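Long-range contacts in ethyl acetate hydrolase (Pseudomonas veronii, PDB 5EFZ), which hydrolyses ethyl acetate to ethanol and acetate, in the breakdown of short-chain methyl ketones such as 2-butanone: residues A[49-54]-A[93-98]; A[61-66]-A[142-147]; A[97-102]-A[125-130]; A[160-165]-A[288-293]. All blocks are in the same frame, centred on the assembly; numbering follows the deposited sequence.

Contact 1: A[49-54]-A[93-98]; sequences AVHGAL and IIVVNQ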
loop_
_atom_site.group_PDB
_atom_site.type_symbol
_atom_site.label_atom_id
_atom_site.label_comp_id
_atom_site.label_asym_id
_atom_site.label_seq_id
_atom_site.Cartn_x
_atom_site.Cartn_y
_atom_site.Cartn_z
ATOM N N ALA A 49 -1.590 30.445 13.358
ATOM C CA ALA A 49 -2.989 30.763 13.642
ATOM C C ALA A 49 -3.182 30.509 15.122
ATOM O O ALA A 49 -2.748 29.486 15.619
ATOM C CB ALA A 49 -3.950 29.891 12.783
ATOM N N VAL A 50 -3.762 31.471 15.830
ATOM C CA VAL A 50 -3.972 31.329 17.263
ATOM C C VAL A 50 -5.449 31.274 17.554
ATOM O O VAL A 50 -6.190 32.136 17.094
ATOM C CB VAL A 50 -3.336 32.505 18.029
ATOM C CG1 VAL A 50 -3.549 32.359 19.554
ATOM C CG2 VAL A 50 -1.843 32.624 17.624
ATOM N N HIS A 51 -5.878 30.282 18.335
ATOM C CA HIS A 51 -7.274 30.187 18.726
ATOM C C HIS A 51 -7.370 30.121 20.221
ATOM O O HIS A 51 -6.905 29.154 20.804
ATOM C CB HIS A 51 -7.919 28.950 18.109
ATOM C CG HIS A 51 -7.793 28.896 16.622
ATOM N ND1 HIS A 51 -8.579 29.657 15.787
ATOM C CD2 HIS A 51 -6.943 28.205 15.826
ATOM C CE1 HIS A 51 -8.227 29.425 14.532
ATOM N NE2 HIS A 51 -7.247 28.540 14.530
ATOM N N GLY A 52 -7.985 31.136 20.824
ATOM C CA GLY A 52 -8.113 31.210 22.272
ATOM C C GLY A 52 -7.070 32.136 22.882
ATOM O O GLY A 52 -6.051 32.485 22.260
ATOM N N ALA A 53 -7.324 32.518 24.116
ATOM C CA ALA A 53 -6.469 33.442 24.837
ATOM C C ALA A 53 -5.569 32.698 25.821
ATOM O O ALA A 53 -5.994 31.721 26.441
ATOM C CB ALA A 53 -7.323 34.475 25.572
ATOM N N LEU A 54 -4.336 33.177 25.980
ATOM C CA LEU A 54 -3.453 32.682 27.040
ATOM C C LEU A 54 -3.974 33.056 28.433
ATOM O O LEU A 54 -4.458 34.172 28.615
ATOM C CB LEU A 54 -2.047 33.264 26.860
ATOM C CG LEU A 54 -1.213 32.699 25.711
ATOM C CD1 LEU A 54 -0.018 33.598 25.510
ATOM C CD2 LEU A 54 -0.776 31.240 26.032
ATOM N N ILE A 93 -4.647 27.756 21.619
ATOM C CA ILE A 93 -4.230 26.738 20.673
ATOM C C ILE A 93 -3.494 27.391 19.514
ATOM O O ILE A 93 -4.050 28.217 18.776
ATOM C CB ILE A 93 -5.445 25.927 20.185
ATOM C CG1 ILE A 93 -6.191 25.337 21.403
ATOM C CG2 ILE A 93 -5.002 24.822 19.255
ATOM C CD1 ILE A 93 -7.671 25.215 21.197
ATOM N N ILE A 94 -2.225 27.038 19.384
ATOM C CA ILE A 94 -1.330 27.754 18.485
ATOM C C ILE A 94 -0.955 26.786 17.394
ATOM O O ILE A 94 -0.257 25.819 17.673
ATOM C CB ILE A 94 -0.085 28.262 19.232
ATOM C CG1 ILE A 94 -0.530 29.170 20.399
ATOM C CG2 ILE A 94 0.894 28.966 18.262
ATOM C CD1 ILE A 94 0.601 29.647 21.303
ATOM N N VAL A 95 -1.411 27.059 16.169
ATOM C CA VAL A 95 -1.220 26.130 15.066
ATOM C C VAL A 95 -0.133 26.700 14.145
ATOM O O VAL A 95 -0.293 27.798 13.600
ATOM C CB VAL A 95 -2.508 25.919 14.278
ATOM C CG1 VAL A 95 -2.293 24.778 13.238
ATOM C CG2 VAL A 95 -3.669 25.612 15.260
ATOM N N VAL A 96 0.973 25.978 14.011
ATOM C CA VAL A 96 2.132 26.521 13.312
ATOM C C VAL A 96 2.376 25.729 12.042
ATOM O O VAL A 96 2.580 24.511 12.081
ATOM C CB VAL A 96 3.379 26.510 14.202
ATOM C CG1 VAL A 96 4.604 27.136 13.451
ATOM C CG2 VAL A 96 3.086 27.236 15.560
ATOM N N ASN A 97 2.359 26.437 10.924
ATOM C CA ASN A 97 2.573 25.815 9.612
ATOM C C ASN A 97 4.023 25.394 9.377
ATOM O O ASN A 97 4.964 26.165 9.635
ATOM C CB ASN A 97 2.126 26.785 8.515
ATOM C CG ASN A 97 0.609 26.940 8.470
ATOM O OD1 ASN A 97 -0.075 26.149 7.812
ATOM N ND2 ASN A 97 0.080 27.984 9.144
ATOM N N GLN A 98 4.198 24.174 8.895
ATOM C CA GLN A 98 5.515 23.661 8.534
ATOM C C GLN A 98 6.265 24.596 7.626
ATOM O O GLN A 98 5.691 25.137 6.670
ATOM C CB GLN A 98 5.380 22.326 7.802
ATOM C CG GLN A 98 5.294 21.105 8.695
ATOM C CD GLN A 98 5.429 19.852 7.809
ATOM O OE1 GLN A 98 6.315 19.782 6.950
ATOM N NE2 GLN A 98 4.514 18.908 7.972
#
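H51 sets its CG anti to the carbonyl carbon (chi1 -56°), and V95, with CG1 anti to the backbone N (chi1 -172°), sends CG2 back beside its own N; these two torsions bring the imidazole edge to a methyl, CD2 of H51 lying 4.2 Å from CG2 of V95, near the ring plane. Backbone pairing sets the spacing. Strands 49-51 and 93-96 run antiparallel at 164°, and A49 with V95 and H51 with I93 are hydrogen-bonded pairs, closed by four nearly straight bonds. V95 N gives to A49 O at 2.8 Å almost along the C=O axis, whereas I93 N, also 2.8 Å from its acceptor H51 O, approaches from above the carbonyl plane. CB of I93 sits 3.6 Å from H51 O, at the same oxygen. Between these lies the non-hydrogen-bonded pair V50 and I94, where V50 CA makes a CH...O contact with I93 O at 3.5 Å and the side chains touch through V50 CG1 and I94 CG1. The two faces meet different helices: A49, H51 and V95 reach helix 72-79, while V50 and I94 reach helix 124-139. Beyond the strand, N97 ND2 is bonded to A47 O. Strand 45-51, antiparallel to 92-96 while 92-96 pairs in parallel with 61-65 on its other side, is the second strand in the 1-2-4-3-5-6-7-8 order of the alpha/beta-hydrolase fold.

Contact 2: A[61-66]-A[142-147]; sequences AILVPT and ESLALV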
loop_
_atom_site.group_PDB
_atom_site.type_symbol
_atom_site.label_atom_id
_atom_site.label_comp_id
_atom_site.label_asym_id
_atom_site.label_seq_id
_atom_site.Cartn_x
_atom_site.Cartn_y
_atom_site.Cartn_z
ATOM N N ALA A 61 -1.258 26.829 26.935
ATOM C CA ALA A 61 -0.880 26.811 25.520
ATOM C C ALA A 61 -0.798 25.388 24.981
ATOM O O ALA A 61 -0.148 24.520 25.577
ATOM C CB ALA A 61 0.454 27.520 25.335
ATOM N N ILE A 62 -1.446 25.153 23.840
ATOM C CA ILE A 62 -1.358 23.865 23.135
ATOM C C ILE A 62 -0.766 24.139 21.748
ATOM O O ILE A 62 -1.247 25.011 21.034
ATOM C CB ILE A 62 -2.732 23.183 22.981
ATOM C CG1 ILE A 62 -3.341 22.872 24.356
ATOM C CG2 ILE A 62 -2.611 21.872 22.085
ATOM C CD1 ILE A 62 -4.742 22.284 24.289
ATOM N N LEU A 63 0.285 23.412 21.389
ATOM C CA LEU A 63 0.923 23.630 20.076
ATOM C C LEU A 63 0.453 22.545 19.137
ATOM O O LEU A 63 0.473 21.383 19.501
ATOM C CB LEU A 63 2.433 23.593 20.178
ATOM C CG LEU A 63 3.197 23.645 18.840
ATOM C CD1 LEU A 63 3.137 25.046 18.292
ATOM C CD2 LEU A 63 4.641 23.263 19.104
ATOM N N VAL A 64 0.024 22.941 17.934
ATOM C CA VAL A 64 -0.468 22.003 16.934
ATOM C C VAL A 64 0.351 22.201 15.651
ATOM O O VAL A 64 0.123 23.169 14.921
ATOM C CB VAL A 64 -1.957 22.229 16.645
ATOM C CG1 VAL A 64 -2.471 21.161 15.669
ATOM C CG2 VAL A 64 -2.776 22.144 17.983
ATOM N N PRO A 65 1.331 21.314 15.395
ATOM C CA PRO A 65 2.055 21.349 14.105
ATOM C C PRO A 65 1.181 20.827 12.982
ATOM O O PRO A 65 0.170 20.194 13.240
ATOM C CB PRO A 65 3.253 20.395 14.315
ATOM C CG PRO A 65 3.323 20.178 15.837
ATOM C CD PRO A 65 1.864 20.264 16.286
ATOM N N THR A 66 1.545 21.110 11.735
ATOM C CA THR A 66 0.708 20.682 10.605
ATOM C C THR A 66 1.360 19.490 9.905
ATOM O O THR A 66 2.559 19.185 10.118
ATOM C CB THR A 66 0.489 21.850 9.597
ATOM O OG1 THR A 66 1.755 22.242 9.072
ATOM C CG2 THR A 66 -0.134 23.113 10.315
ATOM N N GLU A 142 6.764 29.616 28.065
ATOM C CA GLU A 142 7.924 28.891 28.554
ATOM C C GLU A 142 7.666 27.397 28.817
ATOM O O GLU A 142 8.560 26.690 29.262
ATOM C CB GLU A 142 8.453 29.555 29.831
ATOM C CG GLU A 142 8.850 31.027 29.662
ATOM C CD GLU A 142 10.083 31.218 28.771
ATOM O OE1 GLU A 142 10.750 30.214 28.405
ATOM O OE2 GLU A 142 10.403 32.380 28.455
ATOM N N SER A 143 6.450 26.930 28.553
ATOM C CA SER A 143 6.132 25.508 28.565
ATOM C C SER A 143 4.819 25.314 27.813
ATOM O O SER A 143 4.089 26.274 27.586
ATOM C CB SER A 143 6.034 24.934 30.007
ATOM O OG SER A 143 4.921 25.461 30.698
ATOM N N LEU A 144 4.539 24.074 27.408
ATOM C CA LEU A 144 3.300 23.713 26.692
ATOM C C LEU A 144 2.431 22.719 27.486
ATOM O O LEU A 144 2.932 21.679 27.944
ATOM C CB LEU A 144 3.640 23.120 25.332
ATOM C CG LEU A 144 4.287 24.151 24.390
ATOM C CD1 LEU A 144 5.031 23.462 23.225
ATOM C CD2 LEU A 144 3.210 25.114 23.880
ATOM N N ALA A 145 1.138 23.037 27.636
ATOM C CA ALA A 145 0.192 22.096 28.248
ATOM C C ALA A 145 0.089 20.813 27.437
ATOM O O ALA A 145 -0.149 19.756 28.008
ATOM C CB ALA A 145 -1.197 22.727 28.410
ATOM N N LEU A 146 0.262 20.902 26.111
ATOM C CA LEU A 146 0.116 19.750 25.212
ATOM C C LEU A 146 0.756 20.105 23.885
ATOM O O LEU A 146 0.624 21.249 23.442
ATOM C CB LEU A 146 -1.373 19.395 24.995
ATOM C CG LEU A 146 -1.676 18.349 23.910
ATOM C CD1 LEU A 146 -1.120 16.975 24.400
ATOM C CD2 LEU A 146 -3.194 18.250 23.712
ATOM N N VAL A 147 1.514 19.163 23.318
ATOM C CA VAL A 147 1.872 19.184 21.913
ATOM C C VAL A 147 1.104 18.032 21.250
ATOM O O VAL A 147 1.145 16.903 21.726
ATOM C CB VAL A 147 3.367 19.028 21.695
ATOM C CG1 VAL A 147 3.669 19.082 20.192
ATOM C CG2 VAL A 147 4.139 20.183 22.419
HETATM O O HOH W 1 1.491 26.685 28.326
#
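Strands 61-65 and 146-150 run parallel here, I62 pairing with L146 and L63 with V147. L63 N donates to L146 O at 3.0 Å, in the carbonyl plane, and the same oxygen takes a CH...O contact from I62 CA at 3.3 Å. One step earlier A145, a loop residue with helix-like backbone angles, gives its N-H to A61 O at 2.8 Å; the bond is bent at hydrogen (131°) although it lies nearly along the C=O axis. A water finishes this end, accepting from A61 N and donating to S143 O. L144, with CG anti to its carbonyl carbon (chi1 -66°), forks over the strand: CD2 reaches CB of A61 at 3.9 Å and CD1 reaches CB of L63 at 4.0 Å, the two leucines crossing obliquely. On the other face I62 and L146 lie side by side and point the same way, with CG2 of I62 4.0 Å from CD2 of L146. An alanine in place of L144 would lack both methyls and would probably loosen the packing over A61 and L63 and towards W160. CG2 of V147 meets CB of L63 more loosely, at 4.4 Å. Strand 61-65 thus lies between 92-96 and 146-150; helix 152-163 packs on the face of L63, L144, P65 and V147 through W160, Q156 and T157, and helix 124-139 joins it there, placing Q131 on L63 and L135 on L144.

Contact 3: A[97-102]-A[125-130]; sequences NQIGNG and GDDVSA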
loop_
_atom_site.group_PDB
_atom_site.type_symbol
_atom_site.label_atom_id
_atom_site.label_comp_id
_atom_site.label_asym_id
_atom_site.label_seq_id
_atom_site.Cartn_x
_atom_site.Cartn_y
_atom_site.Cartn_z
ATOM N N ASN A 97 2.359 26.437 10.924
ATOM C CA ASN A 97 2.573 25.815 9.612
ATOM C C ASN A 97 4.023 25.394 9.377
ATOM O O ASN A 97 4.964 26.165 9.635
ATOM C CB ASN A 97 2.126 26.785 8.515
ATOM C CG ASN A 97 0.609 26.940 8.470
ATOM O OD1 ASN A 97 -0.075 26.149 7.812
ATOM N ND2 ASN A 97 0.080 27.984 9.144
ATOM N N GLN A 98 4.198 24.174 8.895
ATOM C CA GLN A 98 5.515 23.661 8.534
ATOM C C GLN A 98 6.265 24.596 7.626
ATOM O O GLN A 98 5.691 25.137 6.670
ATOM C CB GLN A 98 5.380 22.326 7.802
ATOM C CG GLN A 98 5.294 21.105 8.695
ATOM C CD GLN A 98 5.429 19.852 7.809
ATOM O OE1 GLN A 98 6.315 19.782 6.950
ATOM N NE2 GLN A 98 4.514 18.908 7.972
ATOM N N ILE A 99 7.556 24.752 7.889
ATOM C CA ILE A 99 8.461 25.315 6.893
ATOM C C ILE A 99 8.338 24.489 5.635
ATOM O O ILE A 99 8.502 23.259 5.673
ATOM C CB ILE A 99 9.919 25.304 7.399
ATOM C CG1 ILE A 99 10.015 26.158 8.686
ATOM C CG2 ILE A 99 10.883 25.850 6.317
ATOM C CD1 ILE A 99 11.348 25.999 9.421
ATOM N N GLY A 100 8.076 25.135 4.500
ATOM C CA GLY A 100 7.966 24.384 3.261
ATOM C C GLY A 100 6.536 24.129 2.822
ATOM O O GLY A 100 6.322 23.615 1.717
ATOM N N ASN A 101 5.550 24.480 3.648
ATOM C CA ASN A 101 4.172 24.111 3.314
ATOM C C ASN A 101 3.424 25.137 2.466
ATOM O O ASN A 101 2.222 24.963 2.213
ATOM C CB ASN A 101 3.360 23.824 4.610
ATOM C CG ASN A 101 2.648 25.064 5.179
ATOM O OD1 ASN A 101 3.168 26.194 5.159
ATOM N ND2 ASN A 101 1.461 24.837 5.737
ATOM N N GLY A 102 4.126 26.193 2.039
ATOM C CA GLY A 102 3.540 27.236 1.195
ATOM C C GLY A 102 3.012 28.463 1.924
ATOM O O GLY A 102 2.818 29.524 1.306
ATOM N N GLY A 125 13.606 18.609 12.879
ATOM C CA GLY A 125 14.256 19.366 13.947
ATOM C C GLY A 125 14.323 20.869 13.673
ATOM O O GLY A 125 14.311 21.688 14.612
ATOM N N ASP A 126 14.411 21.256 12.395
ATOM C CA ASP A 126 14.409 22.680 12.056
ATOM C C ASP A 126 13.054 23.309 12.380
ATOM O O ASP A 126 13.013 24.388 12.939
ATOM C CB ASP A 126 14.758 22.889 10.564
ATOM C CG ASP A 126 16.153 22.367 10.207
ATOM O OD1 ASP A 126 17.115 22.640 10.967
ATOM O OD2 ASP A 126 16.293 21.684 9.153
ATOM N N ASP A 127 11.946 22.650 12.024
ATOM C CA ASP A 127 10.621 23.124 12.442
ATOM C C ASP A 127 10.497 23.303 13.956
ATOM O O ASP A 127 9.982 24.321 14.453
ATOM C CB ASP A 127 9.535 22.155 11.981
ATOM C CG ASP A 127 9.218 22.308 10.490
ATOM O OD1 ASP A 127 8.680 23.365 10.107
ATOM O OD2 ASP A 127 9.481 21.368 9.710
ATOM N N VAL A 128 10.962 22.312 14.700
ATOM C CA VAL A 128 10.792 22.359 16.165
ATOM C C VAL A 128 11.637 23.469 16.766
ATOM O O VAL A 128 11.193 24.192 17.670
ATOM C CB VAL A 128 11.102 20.980 16.770
ATOM C CG1 VAL A 128 11.123 21.014 18.337
ATOM C CG2 VAL A 128 10.003 19.993 16.279
ATOM N N SER A 129 12.847 23.644 16.247
ATOM C CA SER A 129 13.687 24.749 16.723
ATOM C C SER A 129 13.044 26.110 16.417
ATOM O O SER A 129 13.006 26.999 17.284
ATOM C CB SER A 129 15.092 24.657 16.115
ATOM O OG SER A 129 15.874 25.776 16.518
ATOM N N ALA A 130 12.528 26.264 15.194
ATOM C CA ALA A 130 11.821 27.484 14.822
ATOM C C ALA A 130 10.583 27.728 15.693
ATOM O O ALA A 130 10.345 28.859 16.141
ATOM C CB ALA A 130 11.415 27.440 13.327
HETATM O O HOH W 2 6.986 25.044 11.594
#
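D127 carries the contact. Its CG lies anti to the carbonyl carbon (chi1 -77°), and the carboxylate reaches from helix 124-139 to the loop that follows strand 92-96. OD1 takes the N-H of I99 on its syn lone pair at 2.8 Å, with an angle at hydrogen of 158°. A water gives that same oxygen a second bond, 2.8 Å to D127 OD1, while its other hydrogen goes to N97 O. I99, with CG1 anti to its carbonyl carbon, slides past the aspartate in the opposite direction: CG1 lies 3.4 Å from D127 OD1, and CD1 runs on to CB of A130 at 4.2 Å. The loop is shaped by a type II turn from Q98 to N101, with G100 in the position where a CB would collide with the carbonyl before it. N101 folds its amide back, and ND2 donates to N97 OD1 at 2.9 Å, in plane and on a lone pair; S72 N also bonds that oxygen. Q98 extends beyond CG, its NE2 bonded to T66 O and its OE1 to K272 NZ. An alanine in place of D127 would take away the acceptor of I99 N and the carboxylate partner of K272, and would probably loosen the loop's hold on the helix. With OD2 in a salt bridge to K272 and OD1 accepting twice, the buried carboxylate is likely to stay ionised.

Contact 4: A[160-165]-A[288-293]; sequences WAVRYP and KALGRI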
loop_
_atom_site.group_PDB
_atom_site.type_symbol
_atom_site.label_atom_id
_atom_site.label_comp_id
_atom_site.label_asym_id
_atom_site.label_seq_id
_atom_site.Cartn_x
_atom_site.Cartn_y
_atom_site.Cartn_z
ATOM N N TRP A 160 9.671 17.440 19.541
ATOM C CA TRP A 160 9.469 18.384 20.653
ATOM C C TRP A 160 9.733 17.722 22.004
ATOM O O TRP A 160 10.479 18.266 22.833
ATOM C CB TRP A 160 8.028 18.939 20.642
ATOM C CG TRP A 160 7.940 20.344 20.113
ATOM C CD1 TRP A 160 7.560 20.731 18.850
ATOM C CD2 TRP A 160 8.318 21.543 20.810
ATOM N NE1 TRP A 160 7.661 22.097 18.730
ATOM C CE2 TRP A 160 8.084 22.619 19.938
ATOM C CE3 TRP A 160 8.740 21.810 22.123
ATOM C CZ2 TRP A 160 8.304 23.943 20.316
ATOM C CZ3 TRP A 160 8.945 23.125 22.506
ATOM C CH2 TRP A 160 8.740 24.174 21.602
ATOM N N ALA A 161 9.129 16.546 22.218
ATOM C CA ALA A 161 9.198 15.878 23.529
ATOM C C ALA A 161 10.606 15.408 23.861
ATOM O O ALA A 161 10.953 15.284 25.036
ATOM C CB ALA A 161 8.220 14.694 23.584
ATOM N N VAL A 162 11.413 15.128 22.829
ATOM C CA VAL A 162 12.791 14.654 23.036
ATOM C C VAL A 162 13.762 15.841 23.154
ATOM O O VAL A 162 14.661 15.835 23.989
ATOM C CB VAL A 162 13.265 13.708 21.882
ATOM C CG1 VAL A 162 14.788 13.440 21.954
ATOM C CG2 VAL A 162 12.503 12.393 21.930
ATOM N N ARG A 163 13.564 16.857 22.326
ATOM C CA ARG A 163 14.511 17.969 22.228
ATOM C C ARG A 163 14.394 18.945 23.398
ATOM O O ARG A 163 15.404 19.485 23.890
ATOM C CB ARG A 163 14.303 18.715 20.892
ATOM C CG ARG A 163 15.297 19.837 20.632
ATOM C CD ARG A 163 14.977 20.627 19.376
ATOM N NE ARG A 163 15.332 19.893 18.173
ATOM C CZ ARG A 163 16.224 20.301 17.282
ATOM N NH1 ARG A 163 16.862 21.463 17.440
ATOM N NH2 ARG A 163 16.486 19.533 16.245
ATOM N N TYR A 164 13.162 19.161 23.857
ATOM C CA TYR A 164 12.900 20.032 24.991
ATOM C C TYR A 164 12.043 19.344 26.062
ATOM O O TYR A 164 10.867 19.689 26.256
ATOM C CB TYR A 164 12.211 21.309 24.518
ATOM C CG TYR A 164 12.938 22.077 23.445
ATOM C CD1 TYR A 164 12.458 22.100 22.145
ATOM C CD2 TYR A 164 14.080 22.811 23.739
ATOM C CE1 TYR A 164 13.087 22.807 21.171
ATOM C CE2 TYR A 164 14.734 23.531 22.748
ATOM C CZ TYR A 164 14.229 23.514 21.471
ATOM O OH TYR A 164 14.847 24.221 20.480
ATOM N N PRO A 165 12.621 18.366 26.763
ATOM C CA PRO A 165 11.724 17.481 27.525
ATOM C C PRO A 165 10.952 18.144 28.662
ATOM O O PRO A 165 9.807 17.768 28.897
ATOM C CB PRO A 165 12.664 16.396 28.060
ATOM C CG PRO A 165 14.037 16.879 27.825
ATOM C CD PRO A 165 14.012 17.891 26.745
ATOM N N LYS A 288 17.375 5.413 23.880
ATOM C CA LYS A 288 17.962 6.499 24.670
ATOM C C LYS A 288 17.243 7.822 24.429
ATOM O O LYS A 288 16.979 8.569 25.370
ATOM C CB LYS A 288 19.444 6.667 24.346
ATOM C CG LYS A 288 20.128 7.629 25.266
ATOM C CD LYS A 288 21.605 7.749 24.965
ATOM C CE LYS A 288 22.244 8.822 25.836
ATOM N NZ LYS A 288 23.693 9.035 25.500
ATOM N N ALA A 289 16.937 8.109 23.168
ATOM C CA ALA A 289 16.187 9.310 22.798
ATOM C C ALA A 289 14.786 9.327 23.395
ATOM O O ALA A 289 14.365 10.335 23.965
ATOM C CB ALA A 289 16.082 9.432 21.261
ATOM N N LEU A 290 14.038 8.236 23.216
ATOM C CA LEU A 290 12.684 8.182 23.754
ATOM C C LEU A 290 12.678 8.153 25.291
ATOM O O LEU A 290 11.712 8.597 25.919
ATOM C CB LEU A 290 11.925 6.962 23.205
ATOM C CG LEU A 290 11.665 7.059 21.699
ATOM C CD1 LEU A 290 10.928 5.808 21.166
ATOM C CD2 LEU A 290 10.885 8.337 21.318
ATOM N N GLY A 291 13.743 7.622 25.879
ATOM C CA GLY A 291 13.897 7.604 27.331
ATOM C C GLY A 291 14.057 8.991 27.933
ATOM O O GLY A 291 13.876 9.163 29.150
ATOM N N ARG A 292 14.415 9.976 27.102
ATOM C CA ARG A 292 14.526 11.383 27.538
ATOM C C ARG A 292 13.160 12.060 27.754
ATOM O O ARG A 292 13.070 13.111 28.404
ATOM C CB ARG A 292 15.317 12.205 26.501
ATOM C CG ARG A 292 16.815 12.019 26.589
ATOM C CD ARG A 292 17.552 12.598 25.376
ATOM N NE ARG A 292 17.145 13.960 25.034
ATOM C CZ ARG A 292 17.911 14.822 24.364
ATOM N NH1 ARG A 292 19.148 14.478 23.995
ATOM N NH2 ARG A 292 17.458 16.044 24.095
ATOM N N ILE A 293 12.113 11.481 27.183
ATOM C CA ILE A 293 10.808 12.119 27.209
ATOM C C ILE A 293 10.272 12.176 28.640
ATOM O O ILE A 293 10.225 11.165 29.315
ATOM C CB ILE A 293 9.809 11.382 26.304
ATOM C CG1 ILE A 293 10.259 11.503 24.845
ATOM C CG2 ILE A 293 8.399 11.941 26.547
ATOM C CD1 ILE A 293 9.335 10.778 23.867
#
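The last turn of helix 152-163 meets the end of helix 286-290 and the type I turn from L290 to I293, the nearest CA pair across the two segments being V162 and I293, 5.3 Å apart. In this alpha/beta-hydrolase fold helix 152-163 directly follows S151, the probable nucleophile, and the turn leads towards strand 296-300. V162, with CG1 anti to its backbone N, divides its two methyls. CG2 packs against the end of the helix and the turn, 3.4 Å from A289 O and 3.8 Å from CG1 of I293, whose side chain crosses it obliquely. CG1 lies over one face of the R292 guanidinium, 3.9 Å from NE, the two side chains crossing at about a right angle. A161 adds its CB, at 4.0 Å from both CG1 and CG2 of I293. R292 starts with CG anti to its carbonyl carbon (chi1 -79°), then bends at chi3 (49°), which swings the guanidinium back over the helix end. There NH2 donates to V162 O at 2.8 Å, from above the carbonyl plane and with a bent angle of 138°, and NE adds a weak second bond to the same oxygen. A carbonyl at the C-terminal end of a helix would tend to draw such a positive group. R163, by contrast, points away, its NE in a salt bridge with E159. Past the helix, P165 closes the contact with CB 3.3 Å from R292 O.

Overall arrangement
Contacts 1 and 2 belong to one sheet, their centres 9 Å apart: strand 92-96 of contact 1 lies next to strand 61-65 of contact 2, with I94 N 2.8 Å from I62 O. Contact 3 continues from contact 1 through the shared N97 and Q98, and Q98 NE2 ties it to contact 2 at T66 O, 2.9 Å away. Contact 4 touches contact 2 through W160, which packs on L63 and L144, and contact 3 through V128. Q98 approaches the probable catalytic site most closely: its side chain is about 8 Å from that of S151, about 10 Å from that of H334 and about 6 Å from a bound acetate. The strand pairing of contact 1, in which Q98 takes no part, and contact 4 lie away from that site.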